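Local coordinates for protein FAD synthase (Thermoplasma volcanium GSS1, PDB 3GLV) that probably catalyses the transfer of the AMP portion of ATP to FMN, yielding FAD and diphosphate, with a divalent metal cation as cofactor, at residues D12-G17 with A58-L63; H20-S25 with L32-A37; K26-E31 with V116-Y121. All coordinates share one frame; numbering follows the deposited sequence.

Interaction 1. Residues D12-G17 with A58-L63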
ATOM      1  N   ASP A  12       9.138  -0.247   6.466  1.00 20.11           N
ATOM      2  CA  ASP A  12       8.933  -1.527   7.157  1.00 21.17           C
ATOM      3  C   ASP A  12       7.432  -1.809   7.342  1.00 21.46           C
ATOM      4  O   ASP A  12       6.880  -2.771   6.756  1.00 22.48           O
ATOM      5  CB  ASP A  12       9.684  -1.551   8.485  1.00 19.80           C
ATOM      6  CG  ASP A  12       9.739  -2.912   9.106  1.00 21.04           C
ATOM      7  OD1 ASP A  12       9.669  -3.959   8.381  1.00 18.19           O
ATOM      8  OD2 ASP A  12       9.907  -2.919  10.358  1.00 21.43           O
ATOM      9  N   ILE A  13       6.777  -0.972   8.119  1.00 22.20           N
ATOM     10  CA  ILE A  13       5.328  -1.059   8.285  1.00 23.55           C
ATOM     11  C   ILE A  13       4.731   0.132   7.585  1.00 23.52           C
ATOM     12  O   ILE A  13       4.974   1.275   8.035  1.00 23.39           O
ATOM     13  CB  ILE A  13       4.900  -1.019   9.752  1.00 24.16           C
ATOM     14  CG1 ILE A  13       5.569  -2.128  10.551  1.00 27.88           C
ATOM     15  CG2 ILE A  13       3.311  -1.107   9.899  1.00 22.87           C
ATOM     16  CD1 ILE A  13       5.264  -3.482   9.988  1.00 34.33           C
ATOM     17  N   LEU A  14       3.966  -0.101   6.513  1.00 22.42           N
ATOM     18  CA  LEU A  14       3.452   1.043   5.720  1.00 23.23           C
ATOM     19  C   LEU A  14       2.466   1.841   6.531  1.00 23.34           C
ATOM     20  O   LEU A  14       1.586   1.276   7.224  1.00 22.01           O
ATOM     21  CB  LEU A  14       2.792   0.627   4.393  1.00 23.99           C
ATOM     22  CG  LEU A  14       3.659   0.314   3.176  1.00 29.42           C
ATOM     23  CD1 LEU A  14       2.879  -0.089   1.949  1.00 30.98           C
ATOM     24  CD2 LEU A  14       4.567   1.553   2.875  1.00 34.20           C
ATOM     25  N   HIS A  15       2.604   3.155   6.465  1.00 23.88           N
ATOM     26  CA  HIS A  15       1.654   4.030   7.100  1.00 23.84           C
ATOM     27  C   HIS A  15       1.446   5.319   6.292  1.00 23.42           C
ATOM     28  O   HIS A  15       2.082   5.506   5.270  1.00 21.31           O
ATOM     29  CB  HIS A  15       2.089   4.308   8.491  1.00 24.62           C
ATOM     30  CG  HIS A  15       3.418   4.949   8.599  1.00 27.45           C
ATOM     31  ND1 HIS A  15       3.688   6.203   8.086  1.00 29.76           N
ATOM     32  CD2 HIS A  15       4.575   4.514   9.163  1.00 31.48           C
ATOM     33  CE1 HIS A  15       4.941   6.528   8.353  1.00 30.20           C
ATOM     34  NE2 HIS A  15       5.507   5.516   8.996  1.00 32.10           N
ATOM     35  N   LEU A  16       0.545   6.189   6.752  1.00 22.42           N
ATOM     36  CA  LEU A  16       0.133   7.328   5.949  1.00 22.62           C
ATOM     37  C   LEU A  16       1.233   8.401   5.810  1.00 21.96           C
ATOM     38  O   LEU A  16       1.187   9.243   4.896  1.00 20.46           O
ATOM     39  CB  LEU A  16      -1.193   7.931   6.453  1.00 23.69           C
ATOM     40  CG  LEU A  16      -2.436   7.095   6.063  1.00 24.78           C
ATOM     41  CD1 LEU A  16      -3.697   7.608   6.679  1.00 26.94           C
ATOM     42  CD2 LEU A  16      -2.626   7.007   4.548  1.00 26.88           C
ATOM     43  N   GLY A  17       2.206   8.377   6.706  1.00 20.75           N
ATOM     44  CA  GLY A  17       3.417   9.218   6.561  1.00 20.67           C
ATOM     45  C   GLY A  17       4.220   8.853   5.322  1.00 20.71           C
ATOM     46  O   GLY A  17       4.705   9.728   4.573  1.00 19.57           O
ATOM     47  N   ALA A  58       8.519  -5.429  -2.522  1.00 22.90           N
ATOM     48  CA  ALA A  58       7.301  -5.907  -3.212  1.00 22.99           C
ATOM     49  C   ALA A  58       6.049  -5.136  -2.786  1.00 23.80           C
ATOM     50  O   ALA A  58       5.209  -4.775  -3.623  1.00 22.87           O
ATOM     51  CB  ALA A  58       7.112  -7.403  -2.978  1.00 22.96           C
ATOM     52  N   LEU A  59       5.906  -4.870  -1.485  1.00 22.64           N
ATOM     53  CA  LEU A  59       4.750  -4.129  -1.036  1.00 22.35           C
ATOM     54  C   LEU A  59       4.788  -2.715  -1.568  1.00 21.67           C
ATOM     55  O   LEU A  59       3.789  -2.258  -2.133  1.00 21.02           O
ATOM     56  CB  LEU A  59       4.618  -4.127   0.489  1.00 22.48           C
ATOM     57  CG  LEU A  59       3.287  -3.769   1.081  1.00 25.99           C
ATOM     58  CD1 LEU A  59       2.055  -4.557   0.504  1.00 24.73           C
ATOM     59  CD2 LEU A  59       3.363  -3.887   2.636  1.00 24.05           C
ATOM     60  N   ILE A  60       5.915  -2.025  -1.433  1.00 21.20           N
ATOM     61  CA  ILE A  60       6.044  -0.640  -1.984  1.00 20.68           C
ATOM     62  C   ILE A  60       5.650  -0.571  -3.484  1.00 19.81           C
ATOM     63  O   ILE A  60       5.019   0.372  -3.938  1.00 19.31           O
ATOM     64  CB  ILE A  60       7.497  -0.107  -1.777  1.00 21.92           C
ATOM     65  CG1 ILE A  60       7.600   0.608  -0.439  1.00 22.41           C
ATOM     66  CG2 ILE A  60       7.935   0.867  -2.884  1.00 21.00           C
ATOM     67  CD1 ILE A  60       6.711   1.842  -0.358  1.00 21.02           C
ATOM     68  N   SER A  61       5.984  -1.619  -4.237  1.00 20.17           N
ATOM     69  CA  SER A  61       5.713  -1.693  -5.678  1.00 21.02           C
ATOM     70  C   SER A  61       4.205  -1.751  -5.978  1.00 20.82           C
ATOM     71  O   SER A  61       3.790  -1.608  -7.141  1.00 21.14           O
ATOM     72  CB  SER A  61       6.345  -2.975  -6.264  1.00 20.37           C
ATOM     73  OG  SER A  61       7.753  -2.783  -6.187  1.00 27.44           O
ATOM     74  N   GLU A  62       3.397  -2.022  -4.966  1.00 20.88           N
ATOM     75  CA  GLU A  62       1.960  -2.186  -5.188  1.00 21.11           C
ATOM     76  C   GLU A  62       1.218  -0.878  -5.058  1.00 21.04           C
ATOM     77  O   GLU A  62      -0.011  -0.860  -5.263  1.00 22.10           O
ATOM     78  CB  GLU A  62       1.379  -3.248  -4.225  1.00 20.87           C
ATOM     79  CG  GLU A  62       1.884  -4.693  -4.528  1.00 23.13           C
ATOM     80  CD  GLU A  62       1.351  -5.263  -5.814  1.00 26.23           C
ATOM     81  OE1 GLU A  62       0.258  -4.832  -6.252  1.00 25.07           O
ATOM     82  OE2 GLU A  62       1.992  -6.200  -6.356  1.00 25.99           O
ATOM     83  N   LEU A  63       1.916   0.203  -4.703  1.00 19.04           N
ATOM     84  CA  LEU A  63       1.277   1.513  -4.578  1.00 18.66           C
ATOM     85  C   LEU A  63       1.063   2.241  -5.885  1.00 19.46           C
ATOM     86  O   LEU A  63       1.970   2.332  -6.738  1.00 21.17           O
ATOM     87  CB  LEU A  63       2.066   2.426  -3.659  1.00 17.78           C
ATOM     88  CG  LEU A  63       2.250   1.878  -2.241  1.00 18.77           C
ATOM     89  CD1 LEU A  63       3.292   2.730  -1.529  1.00 15.36           C
ATOM     90  CD2 LEU A  63       0.898   1.822  -1.522  1.00 19.78           C
TER

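Interaction 2. Residues H20-S25 with L32-A37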
ATOM      1  N   HIS A  20       2.231  10.005   2.350  1.00 18.99           N
ATOM      2  CA  HIS A  20       2.363  11.459   2.051  1.00 18.46           C
ATOM      3  C   HIS A  20       3.740  11.699   1.373  1.00 19.12           C
ATOM      4  O   HIS A  20       3.817  12.426   0.394  1.00 19.01           O
ATOM      5  CB  HIS A  20       2.220  12.287   3.288  1.00 17.77           C
ATOM      6  CG  HIS A  20       2.553  13.750   3.138  1.00 20.04           C
ATOM      7  ND1 HIS A  20       1.630  14.681   2.689  1.00 18.83           N
ATOM      8  CD2 HIS A  20       3.640  14.464   3.544  1.00 22.14           C
ATOM      9  CE1 HIS A  20       2.179  15.892   2.740  1.00 23.43           C
ATOM     10  NE2 HIS A  20       3.393  15.793   3.266  1.00 18.93           N
ATOM     11  N   TYR A  21       4.798  11.084   1.851  1.00 18.92           N
ATOM     12  CA  TYR A  21       6.113  11.254   1.253  1.00 17.71           C
ATOM     13  C   TYR A  21       6.140  10.822  -0.197  1.00 18.80           C
ATOM     14  O   TYR A  21       6.546  11.564  -1.026  1.00 17.00           O
ATOM     15  CB  TYR A  21       7.184  10.522   2.067  1.00 18.33           C
ATOM     16  CG  TYR A  21       8.590  10.472   1.479  1.00 18.01           C
ATOM     17  CD1 TYR A  21       9.308  11.600   1.241  1.00 16.47           C
ATOM     18  CD2 TYR A  21       9.185   9.279   1.217  1.00 20.27           C
ATOM     19  CE1 TYR A  21      10.558  11.532   0.749  1.00 17.31           C
ATOM     20  CE2 TYR A  21      10.426   9.202   0.723  1.00 21.24           C
ATOM     21  CZ  TYR A  21      11.111  10.321   0.487  1.00 17.25           C
ATOM     22  OH  TYR A  21      12.349  10.200  -0.007  1.00 17.98           O
ATOM     23  N   LEU A  22       5.668   9.619  -0.468  1.00 17.85           N
ATOM     24  CA  LEU A  22       5.640   9.085  -1.798  1.00 17.58           C
ATOM     25  C   LEU A  22       4.706   9.877  -2.737  1.00 17.16           C
ATOM     26  O   LEU A  22       5.104  10.266  -3.779  1.00 17.35           O
ATOM     27  CB  LEU A  22       5.293   7.606  -1.768  1.00 16.64           C
ATOM     28  CG  LEU A  22       6.271   6.702  -1.031  1.00 20.31           C
ATOM     29  CD1 LEU A  22       5.917   5.236  -1.137  1.00 22.50           C
ATOM     30  CD2 LEU A  22       7.655   6.945  -1.538  1.00 31.00           C
ATOM     31  N   LYS A  23       3.481  10.133  -2.323  1.00 18.09           N
ATOM     32  CA  LYS A  23       2.517  10.849  -3.125  1.00 18.97           C
ATOM     33  C   LYS A  23       2.974  12.233  -3.485  1.00 19.23           C
ATOM     34  O   LYS A  23       2.794  12.678  -4.653  1.00 18.94           O
ATOM     35  CB  LYS A  23       1.158  10.879  -2.460  1.00 19.62           C
ATOM     36  CG  LYS A  23       0.114  11.589  -3.235  1.00 22.39           C
ATOM     37  CD  LYS A  23      -1.323  11.472  -2.587  1.00 26.61           C
ATOM     38  CE  LYS A  23      -1.884  10.033  -2.643  1.00 27.20           C
ATOM     39  NZ  LYS A  23      -3.317  10.117  -2.238  1.00 25.32           N
ATOM     40  N   GLU A  24       3.562  12.941  -2.520  1.00 19.11           N
ATOM     41  CA  GLU A  24       4.009  14.308  -2.805  1.00 18.80           C
ATOM     42  C   GLU A  24       5.254  14.241  -3.709  1.00 19.30           C
ATOM     43  O   GLU A  24       5.416  15.078  -4.558  1.00 17.67           O
ATOM     44  CB  GLU A  24       4.289  15.092  -1.538  1.00 19.13           C
ATOM     45  CG  GLU A  24       3.059  15.365  -0.684  1.00 20.59           C
ATOM     46  CD  GLU A  24       1.972  16.109  -1.437  1.00 20.50           C
ATOM     47  OE1 GLU A  24       2.167  17.287  -1.757  1.00 22.02           O
ATOM     48  OE2 GLU A  24       0.926  15.511  -1.707  1.00 21.82           O
ATOM     49  N   SER A  25       6.092  13.195  -3.559  1.00 18.68           N
ATOM     50  CA  SER A  25       7.239  13.069  -4.409  1.00 18.86           C
ATOM     51  C   SER A  25       6.769  12.877  -5.844  1.00 20.12           C
ATOM     52  O   SER A  25       7.320  13.485  -6.740  1.00 19.82           O
ATOM     53  CB  SER A  25       8.177  11.952  -3.970  1.00 19.00           C
ATOM     54  OG  SER A  25       8.684  12.191  -2.654  1.00 19.31           O
ATOM     55  N   LEU A  32       8.119   8.058 -10.502  1.00 21.79           N
ATOM     56  CA  LEU A  32       8.651   7.861  -9.167  1.00 19.87           C
ATOM     57  C   LEU A  32       9.362   6.521  -9.038  1.00 20.47           C
ATOM     58  O   LEU A  32       8.752   5.471  -9.261  1.00 19.19           O
ATOM     59  CB  LEU A  32       7.547   7.997  -8.128  1.00 19.71           C
ATOM     60  CG  LEU A  32       7.994   7.809  -6.669  1.00 18.65           C
ATOM     61  CD1 LEU A  32       8.983   8.890  -6.236  1.00 20.01           C
ATOM     62  CD2 LEU A  32       6.767   7.827  -5.731  1.00 18.39           C
ATOM     63  N   VAL A  33      10.685   6.601  -8.747  1.00 20.45           N
ATOM     64  CA  VAL A  33      11.528   5.453  -8.414  1.00 20.22           C
ATOM     65  C   VAL A  33      11.723   5.501  -6.932  1.00 19.74           C
ATOM     66  O   VAL A  33      12.182   6.531  -6.339  1.00 20.06           O
ATOM     67  CB  VAL A  33      12.908   5.461  -9.190  1.00 20.98           C
ATOM     68  CG1 VAL A  33      13.777   4.256  -8.807  1.00 22.13           C
ATOM     69  CG2 VAL A  33      12.728   5.523 -10.760  1.00 21.15           C
ATOM     70  N   VAL A  34      11.380   4.406  -6.274  1.00 19.93           N
ATOM     71  CA  VAL A  34      11.629   4.314  -4.829  1.00 18.85           C
ATOM     72  C   VAL A  34      12.761   3.382  -4.531  1.00 20.34           C
ATOM     73  O   VAL A  34      12.802   2.196  -5.053  1.00 18.98           O
ATOM     74  CB  VAL A  34      10.341   3.883  -4.046  1.00 20.58           C
ATOM     75  CG1 VAL A  34      10.644   3.769  -2.538  1.00 17.00           C
ATOM     76  CG2 VAL A  34       9.171   4.837  -4.340  1.00 17.23           C
ATOM     77  N   VAL A  35      13.707   3.855  -3.719  1.00 18.68           N
ATOM     78  CA  VAL A  35      14.835   2.996  -3.352  1.00 19.58           C
ATOM     79  C   VAL A  35      14.662   2.521  -1.908  1.00 19.99           C
ATOM     80  O   VAL A  35      14.620   3.318  -0.964  1.00 18.84           O
ATOM     81  CB  VAL A  35      16.193   3.738  -3.507  1.00 20.94           C
ATOM     82  CG1 VAL A  35      17.411   2.846  -3.068  1.00 19.48           C
ATOM     83  CG2 VAL A  35      16.345   4.301  -4.937  1.00 19.79           C
ATOM     84  N   VAL A  36      14.516   1.218  -1.773  1.00 19.59           N
ATOM     85  CA  VAL A  36      14.137   0.556  -0.526  1.00 20.89           C
ATOM     86  C   VAL A  36      15.407   0.007   0.158  1.00 21.56           C
ATOM     87  O   VAL A  36      16.169  -0.752  -0.469  1.00 21.57           O
ATOM     88  CB  VAL A  36      13.153  -0.621  -0.824  1.00 20.63           C
ATOM     89  CG1 VAL A  36      12.840  -1.426   0.466  1.00 19.76           C
ATOM     90  CG2 VAL A  36      11.889  -0.100  -1.451  1.00 18.12           C
ATOM     91  N   ALA A  37      15.642   0.371   1.418  1.00 21.79           N
ATOM     92  CA  ALA A  37      16.873  -0.030   2.125  1.00 22.25           C
ATOM     93  C   ALA A  37      16.973  -1.553   2.274  1.00 22.31           C
ATOM     94  O   ALA A  37      15.992  -2.213   2.594  1.00 22.17           O
ATOM     95  CB  ALA A  37      16.927   0.632   3.488  1.00 22.08           C
TER

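Interaction 3. Residues K26-E31 with V116-Y121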
ATOM      1  N   LYS A  26       5.754  12.022  -6.059  1.00 21.05           N
ATOM      2  CA  LYS A  26       5.255  11.725  -7.403  1.00 21.18           C
ATOM      3  C   LYS A  26       4.742  12.992  -8.075  1.00 20.40           C
ATOM      4  O   LYS A  26       4.960  13.221  -9.262  1.00 19.95           O
ATOM      5  CB  LYS A  26       4.189  10.663  -7.361  1.00 22.49           C
ATOM      6  CG  LYS A  26       3.495  10.355  -8.718  1.00 25.82           C
ATOM      7  CD  LYS A  26       4.442   9.901  -9.805  1.00 27.78           C
ATOM      8  CE  LYS A  26       3.674   9.457 -11.064  1.00 31.14           C
ATOM      9  NZ  LYS A  26       3.498   8.017 -11.155  1.00 34.73           N
ATOM     10  N   LYS A  27       4.122  13.862  -7.286  1.00 19.99           N
ATOM     11  CA  LYS A  27       3.557  15.093  -7.819  1.00 18.80           C
ATOM     12  C   LYS A  27       4.628  15.945  -8.495  1.00 18.98           C
ATOM     13  O   LYS A  27       4.275  16.835  -9.276  1.00 17.64           O
ATOM     14  CB  LYS A  27       2.897  15.939  -6.732  1.00 17.11           C
ATOM     15  CG  LYS A  27       1.568  15.398  -6.288  1.00 18.44           C
ATOM     16  CD  LYS A  27       0.936  16.267  -5.232  1.00 18.08           C
ATOM     17  CE  LYS A  27      -0.401  15.680  -4.832  1.00 17.07           C
ATOM     18  NZ  LYS A  27      -0.874  16.279  -3.541  1.00 15.79           N
ATOM     19  N   LEU A  28       5.902  15.739  -8.161  1.00 19.05           N
ATOM     20  CA  LEU A  28       6.932  16.656  -8.649  1.00 19.95           C
ATOM     21  C   LEU A  28       7.450  16.251 -10.049  1.00 20.10           C
ATOM     22  O   LEU A  28       8.231  16.982 -10.663  1.00 20.29           O
ATOM     23  CB  LEU A  28       8.099  16.773  -7.650  1.00 19.58           C
ATOM     24  CG  LEU A  28       7.926  17.349  -6.236  1.00 18.69           C
ATOM     25  CD1 LEU A  28       9.135  16.927  -5.355  1.00 13.20           C
ATOM     26  CD2 LEU A  28       7.705  18.868  -6.213  1.00 15.43           C
ATOM     27  N   GLY A  29       7.048  15.091 -10.555  1.00 20.94           N
ATOM     28  CA  GLY A  29       7.545  14.652 -11.839  1.00 20.95           C
ATOM     29  C   GLY A  29       6.613  13.677 -12.530  1.00 21.38           C
ATOM     30  O   GLY A  29       5.397  13.723 -12.333  1.00 20.05           O
ATOM     31  N   ASP A  30       7.199  12.782 -13.328  1.00 21.12           N
ATOM     32  CA  ASP A  30       6.436  11.849 -14.155  1.00 22.66           C
ATOM     33  C   ASP A  30       6.677  10.413 -13.841  1.00 22.98           C
ATOM     34  O   ASP A  30       5.862   9.551 -14.165  1.00 24.92           O
ATOM     35  CB  ASP A  30       6.876  12.084 -15.608  1.00 24.14           C
ATOM     36  CG  ASP A  30       6.560  13.475 -16.065  1.00 25.02           C
ATOM     37  OD1 ASP A  30       5.352  13.747 -16.165  1.00 24.57           O
ATOM     38  OD2 ASP A  30       7.491  14.292 -16.278  1.00 28.05           O
ATOM     39  N   GLU A  31       7.835  10.116 -13.265  1.00 23.73           N
ATOM     40  CA  GLU A  31       8.169   8.773 -12.854  1.00 23.84           C
ATOM     41  C   GLU A  31       8.709   8.838 -11.408  1.00 23.04           C
ATOM     42  O   GLU A  31       9.617   9.565 -11.133  1.00 23.89           O
ATOM     43  CB  GLU A  31       9.230   8.219 -13.792  1.00 24.44           C
ATOM     44  CG  GLU A  31       9.671   6.801 -13.507  1.00 27.04           C
ATOM     45  CD  GLU A  31      10.940   6.428 -14.213  1.00 29.72           C
ATOM     46  OE1 GLU A  31      11.771   7.310 -14.453  1.00 31.95           O
ATOM     47  OE2 GLU A  31      11.146   5.238 -14.468  1.00 34.24           O
ATOM     48  N   VAL A 116      14.731  18.154  -3.148  1.00 19.10           N
ATOM     49  CA  VAL A 116      13.496  18.792  -2.660  1.00 19.64           C
ATOM     50  C   VAL A 116      13.037  18.197  -1.337  1.00 21.11           C
ATOM     51  O   VAL A 116      12.882  16.979  -1.210  1.00 21.36           O
ATOM     52  CB  VAL A 116      12.402  18.696  -3.725  1.00 19.58           C
ATOM     53  CG1 VAL A 116      10.993  19.123  -3.207  1.00 22.47           C
ATOM     54  CG2 VAL A 116      12.789  19.558  -4.923  1.00 19.10           C
ATOM     55  N   ARG A 117      12.844  19.039  -0.315  1.00 21.22           N
ATOM     56  CA  ARG A 117      12.223  18.545   0.912  1.00 21.76           C
ATOM     57  C   ARG A 117      10.688  18.509   0.746  1.00 22.04           C
ATOM     58  O   ARG A 117      10.085  19.481   0.278  1.00 21.11           O
ATOM     59  CB  ARG A 117      12.624  19.391   2.117  1.00 22.06           C
ATOM     60  CG  ARG A 117      14.025  19.085   2.631  1.00 23.85           C
ATOM     61  CD  ARG A 117      14.466  19.914   3.888  1.00 26.38           C
ATOM     62  NE  ARG A 117      14.285  21.347   3.697  1.00 27.05           N
ATOM     63  CZ  ARG A 117      13.275  22.082   4.163  1.00 31.43           C
ATOM     64  NH1 ARG A 117      12.312  21.574   4.926  1.00 35.08           N
ATOM     65  NH2 ARG A 117      13.234  23.375   3.866  1.00 34.15           N
ATOM     66  N   ILE A 118      10.071  17.379   1.118  1.00 21.63           N
ATOM     67  CA  ILE A 118       8.623  17.248   1.131  1.00 21.32           C
ATOM     68  C   ILE A 118       7.986  17.909   2.340  1.00 22.14           C
ATOM     69  O   ILE A 118       8.589  17.951   3.390  1.00 23.01           O
ATOM     70  CB  ILE A 118       8.219  15.793   1.103  1.00 20.00           C
ATOM     71  CG1 ILE A 118       8.811  15.158  -0.163  1.00 21.90           C
ATOM     72  CG2 ILE A 118       6.653  15.628   1.252  1.00 17.24           C
ATOM     73  CD1 ILE A 118       8.395  15.840  -1.510  1.00 19.84           C
ATOM     74  N   SER A 119       6.775  18.423   2.185  1.00 23.23           N
ATOM     75  CA  SER A 119       6.057  19.117   3.288  1.00 24.89           C
ATOM     76  C   SER A 119       5.833  18.200   4.480  1.00 25.88           C
ATOM     77  O   SER A 119       5.760  16.977   4.328  1.00 24.42           O
ATOM     78  CB  SER A 119       4.687  19.612   2.840  1.00 24.26           C
ATOM     79  OG  SER A 119       3.865  18.529   2.436  1.00 21.70           O
ATOM     80  N   LYS A 120       5.723  18.797   5.658  1.00 28.42           N
ATOM     81  CA  LYS A 120       5.507  18.019   6.892  1.00 30.78           C
ATOM     82  C   LYS A 120       4.152  17.311   6.817  1.00 31.56           C
ATOM     83  O   LYS A 120       3.184  17.917   6.396  1.00 31.29           O
ATOM     84  CB  LYS A 120       5.595  18.959   8.107  1.00 31.68           C
ATOM     85  CG  LYS A 120       5.444  18.246   9.456  1.00 35.61           C
ATOM     86  CD  LYS A 120       5.947  19.085  10.646  1.00 41.15           C
ATOM     87  CE  LYS A 120       5.044  20.258  10.991  1.00 42.79           C
ATOM     88  NZ  LYS A 120       5.430  20.888  12.317  1.00 47.22           N
ATOM     89  N   TYR A 121       4.082  16.021   7.113  1.00 33.18           N
ATOM     90  CA  TYR A 121       2.786  15.338   7.123  1.00 35.70           C
ATOM     91  C   TYR A 121       1.964  15.750   8.389  1.00 37.39           C
ATOM     92  O   TYR A 121       2.535  16.008   9.416  1.00 37.49           O
ATOM     93  CB  TYR A 121       2.952  13.804   7.066  1.00 35.62           C
ATOM     94  CG  TYR A 121       1.630  13.097   7.195  1.00 37.17           C
ATOM     95  CD1 TYR A 121       0.586  13.428   6.360  1.00 40.56           C
ATOM     96  CD2 TYR A 121       1.394  12.149   8.186  1.00 40.30           C
ATOM     97  CE1 TYR A 121      -0.663  12.821   6.473  1.00 42.25           C
ATOM     98  CE2 TYR A 121       0.126  11.520   8.321  1.00 40.37           C
ATOM     99  CZ  TYR A 121      -0.897  11.868   7.459  1.00 43.62           C
ATOM    100  OH  TYR A 121      -2.184  11.315   7.542  1.00 44.19           O
TER

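Interaction 1. Residues D12-G17 with A58-L63
Leu14 carries the contact from its side, dividing its two methyl branches between Leu59 and Ile60. CD1 settles beside the branch point of Leu59, with Leu14 CD1 3.8 Å from Leu59 CG and nearly as close to Leu59 CD2; the two side chains run antiparallel alongside each other, so they meet flank to flank. The other branch reaches the end of the isoleucine, Leu14 CD2 lying 3.9 Å from Ile60 CD1. Leu63 borders the same patch more loosely, its CD2 standing 4.4 Å from Leu14 CD1. The leucine is aimed by its first torsion (chi1 -81°), which places CG beside the backbone N and opposite the carbonyl carbon, in an extended chain. No hydrogen bond spans the two segments, and all four touching residues are buried.

On the partner side, a type I turn from Ile60 to Leu63, with Leu63 N 3.2 Å from Ile60 O, brings Leu63 round beside Ile60. Just beyond Leu14, His15 occupies the N-cap of helix 16-26: Gly17 N approaches the ring edge in plane and makes a weak bond to His15 ND1 (3.0 Å), bent to 124° at the hydrogen. His15 to His18 form the HLGH version of the HIGH-type nucleotidyltransferase signature, inferred to bind ATP, and the His15 and His18 rings stack.

Leu59 also packs on Ile19 of the second subunit, and Glu62 forms a salt bridge with Lys23 of that subunit. Within the chain, Ile60 touches Ala69 of strand 68-71, while Ile60 and Leu63 both rest on Leu22, joining helix 53-60 and the turn after it to helix 16-26.

Interaction 2. Residues H20-S25 with L32-A37
Ser25 packs its CB against Leu32 across the contact, 3.9 Å from Leu32 CD1, and stands next to the Tyr21 ring. The place of its hydroxyl oxygen is less sure, because the modelled atom lies too close to another; as built, Ser25 OG sits 3.9 Å above one face of the Tyr21 ring, shifted toward the rim, and donates to Tyr21 O at 2.8 Å, and both contacts are tentative. The phenol is tied at its far end: Tyr21 OH accepts from Thr8 N and donates to Thr90 O, spanning two strands of the sheet. On another side of the helix, Glu24 CG sits 3.5 Å above one face of the His20 imidazole, also toward its rim. His20 NE2 bonds to Ser119 O, and Tyr121 meets the imidazole with the planes at about 40°.

The apolar contact itself belongs to Leu22, Leu32 and Val34. Helix 16-26 is the crossover between strands 4-9 and 31-36, the first beta-alpha-beta unit of a Rossmann-like nucleotidyltransferase fold of the HUP clan. Segment 20-25 passes 9.5 Å from strand 32-36, axis to axis, running at 146° to it. Leu32 CB points to the helix, and with CG anti to the backbone N (chi1 -180°) its CD2 comes up to the helix backbone, 3.5 Å from Leu22 O, while CD1 meets the serine. Farther along the strand, Leu22 lies roughly perpendicular to Val34, with Leu22 CD2 3.8 Å from Val34 CG2.

The backbone of Val33 pairs with Val5 and Ala7 of strand 4-9. Val34 also lies against Phe11, inferred to belong to the ATP site, and against Ile60 of helix 53-60.

Interaction 3. Residues K26-E31 with V116-Y121
The Leu28 and Val116 side chains meet end-on at their methyls, Leu28 CD1 lying 3.6 Å from Val116 CG1. The same Leu28 methyl stands 4.1 Å from Val116 CB, so it addresses the CG1 side of the valine. Ile118 comes in from a different direction: its CB is set across the line of approach, but the chain bends back until Ile118 CD1 lies 4.1 Å from Leu28 CD1. Thus one leucine methyl bridges two residues of the other segment; Arg117, between them in sequence, has its CB directed away from segment 26-31. Leu28 achieves this with CG beside its backbone N (chi1 -64°), while the two bends of Ile118 (chi1 -59° and chi2 -57°) fold its terminal methyl toward the leucine.

Leu28 is presented by a type I turn from Lys26 to Gly29, closed by the bond from Gly29 N to Lys26 O at 3.1 Å. The turn lies on the path from helix 16-26 to strand 31-36. The contact is wholly apolar and partly buried; nearby, Lys26 forms a salt bridge with Asp67 and Arg117 with Glu99.

Strand 114-117 is an outermost strand of the parallel sheet within this chain, and Val116 pairs through its backbone with Ile89 and Leu91 of the neighbouring strand 88-91. Leu28 and Ile118 both also touch Thr90 on that strand. Ile118 in addition packs on His20, Glu24 and Ser25, so the chain leaving strand 114-117 runs along helix 16-26 toward Tyr121, a residue inferred to bind ATP.

In the fold
Helix 16-26 ties the three contacts together: segment 12-17 leads into it, segment 20-25 makes up most of its later part, and segment 26-31 carries the chain on from there toward strand 31-36. Interactions 1 and 2 are buried and join directly through their aliphatic side chains. Interaction 2 is nearest the centre of the chain, whereas interaction 1 also borders the second subunit. Interaction 3, partly buried, lies toward the margin of the sheet and no other chain of the assembly touches its segments. All three are apolar across their segments; polar chemistry appears between them, as where the His20 imidazole joins interactions 2 and 3. Tyr121 of segment 116-121 packs on Leu16 and Gly17, bringing together inferred ATP-site residues from interactions 1 and 3.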